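Local coordinates for putative NADH-depentdent flavin oxidoreductase (Cupriavidus metallidurans, PDB 5OCS), which is an FMN-dependent ene-reductase of the Old Yellow Enzyme family that probably uses NAD(P)H to reduce activated carbon-carbon double bonds, at residues 73-79 against 166-170. Residue numbers count along the deposited sequence, not the author numbering.
Sequences LYNDANE and RAARL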
# COMPACT_ATOMS: atom_id res chain seq x y z
N LEU D 73 -5.37 18.46 -13.47
CA LEU D 73 -4.97 18.05 -14.81
C LEU D 73 -5.18 19.18 -15.80
O LEU D 73 -5.96 19.05 -16.78
CB LEU D 73 -5.73 16.79 -15.20
CG LEU D 73 -5.18 16.04 -16.39
CD1 LEU D 73 -3.67 15.76 -16.25
CD2 LEU D 73 -5.97 14.76 -16.60
N TYR D 74 -4.51 20.28 -15.52
CA TYR D 74 -4.79 21.54 -16.21
C TYR D 74 -3.58 22.15 -16.89
O TYR D 74 -3.65 23.26 -17.44
CB TYR D 74 -5.54 22.52 -15.27
CG TYR D 74 -4.91 22.80 -13.91
CD1 TYR D 74 -3.70 23.48 -13.78
CD2 TYR D 74 -5.53 22.41 -12.73
CE1 TYR D 74 -3.13 23.76 -12.53
CE2 TYR D 74 -5.00 22.69 -11.47
CZ TYR D 74 -3.80 23.37 -11.36
OH TYR D 74 -3.27 23.62 -10.12
N ASN D 75 -2.48 21.39 -16.92
CA ASN D 75 -1.29 21.82 -17.65
C ASN D 75 -0.40 20.62 -17.92
O ASN D 75 -0.64 19.54 -17.38
CB ASN D 75 -0.55 22.94 -16.91
CG ASN D 75 0.04 22.52 -15.60
OD1 ASN D 75 0.50 21.41 -15.44
ND2 ASN D 75 0.05 23.44 -14.65
N ASP D 76 0.62 20.81 -18.73
CA ASP D 76 1.52 19.71 -19.08
C ASP D 76 2.21 19.07 -17.86
O ASP D 76 2.42 17.86 -17.84
CB ASP D 76 2.61 20.22 -20.05
CG ASP D 76 2.10 20.49 -21.44
OD1 ASP D 76 0.92 20.29 -21.75
OD2 ASP D 76 2.90 20.97 -22.25
N ALA D 77 2.60 19.88 -16.87
CA ALA D 77 3.31 19.35 -15.71
C ALA D 77 2.37 18.43 -14.95
O ALA D 77 2.76 17.35 -14.53
CB ALA D 77 3.78 20.46 -14.82
N ASN D 78 1.13 18.87 -14.76
CA ASN D 78 0.12 18.02 -14.10
C ASN D 78 0.03 16.67 -14.81
O ASN D 78 -0.01 15.61 -14.17
CB ASN D 78 -1.29 18.62 -14.16
CG ASN D 78 -1.54 19.82 -13.29
OD1 ASN D 78 -2.67 20.35 -13.36
ND2 ASN D 78 -0.58 20.25 -12.43
N GLU D 79 0.01 16.74 -16.13
CA GLU D 79 -0.13 15.53 -16.96
C GLU D 79 1.06 14.59 -16.79
O GLU D 79 0.89 13.40 -16.56
CB GLU D 79 -0.34 15.86 -18.44
CG GLU D 79 -0.66 14.63 -19.31
CD GLU D 79 -1.00 15.04 -20.73
OE1 GLU D 79 -1.31 16.26 -20.99
OE2 GLU D 79 -0.92 14.15 -21.61
N ARG D 166 -6.44 15.25 -21.95
CA ARG D 166 -5.21 14.86 -21.24
C ARG D 166 -5.35 13.49 -20.62
O ARG D 166 -4.44 12.66 -20.72
CB ARG D 166 -4.80 15.88 -20.20
CG ARG D 166 -4.43 17.24 -20.75
CD ARG D 166 -3.92 18.08 -19.62
NE ARG D 166 -3.65 19.47 -20.00
CZ ARG D 166 -2.53 19.90 -20.56
NH1 ARG D 166 -1.53 19.07 -20.81
NH2 ARG D 166 -2.39 21.20 -20.86
N ALA D 167 -6.52 13.24 -20.02
CA ALA D 167 -6.80 11.94 -19.41
C ALA D 167 -6.75 10.83 -20.47
O ALA D 167 -6.17 9.77 -20.23
CB ALA D 167 -8.12 11.95 -18.66
N ALA D 168 -7.33 11.08 -21.63
CA ALA D 168 -7.31 10.09 -22.72
C ALA D 168 -5.86 9.80 -23.15
O ALA D 168 -5.48 8.64 -23.34
CB ALA D 168 -8.15 10.58 -23.91
N ARG D 169 -5.06 10.85 -23.28
CA ARG D 169 -3.64 10.71 -23.69
C ARG D 169 -2.79 9.95 -22.66
O ARG D 169 -1.86 9.24 -23.00
CB ARG D 169 -3.04 12.09 -23.88
CG ARG D 169 -1.66 12.10 -24.49
CD ARG D 169 -1.37 13.41 -25.20
NE ARG D 169 -1.50 14.55 -24.31
CZ ARG D 169 -1.70 15.81 -24.68
NH1 ARG D 169 -1.75 16.15 -25.96
NH2 ARG D 169 -1.79 16.76 -23.78
N LEU D 170 -3.18 10.05 -21.39
CA LEU D 170 -2.56 9.28 -20.32
C LEU D 170 -2.99 7.83 -20.31
O LEU D 170 -2.45 7.04 -19.52
CB LEU D 170 -2.90 9.94 -18.96
CG LEU D 170 -2.21 11.27 -18.64
CD1 LEU D 170 -2.62 11.86 -17.29
CD2 LEU D 170 -0.72 11.10 -18.63
O HOH W 1 -6.20 20.37 -19.23
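Two acids and two arginines interlock in a four-residue salt-bridge network between helix 76-92 and the end of helix 150-169. Glu79 lies at its centre: OE2 accepts from Arg169 NE at 2.8 Å while OE1 accepts from Arg169 NH2 at 2.9 Å, a bidentate pairing along the guanidinium edge, and the same OE1 also takes Arg166 NH1 at 2.8 Å. Arg166 NH1 donates again to Asp76 OD1 (2.9 Å), so one nitrogen joins acids a helical turn apart. A water links Arg166 NE to Leu73 O, 2.8 Å from each, tying the arginine to the loop ahead of the helix. Here Asn75 is the N-cap, its OD1 accepting from Asn78 N at 2.7 Å, and its CA lies over a face of the Arg166 guanidinium. Beneath the charges, Leu73 CD2 packs on Ala167 CB (4.1 Å), Leu73 CD1 on Leu170 CD1 (4.2 Å) and Glu79 CG on Leu170 CD2 (3.6 Å); Leu170 also touches Leu82 and Leu86 of helix 76-92. This salt-bridge network over an apolar base joins neighbouring outer helices, those following the second and third strands of the eight-stranded parallel barrel, as in the TIM-barrel fold of Old Yellow Enzymes.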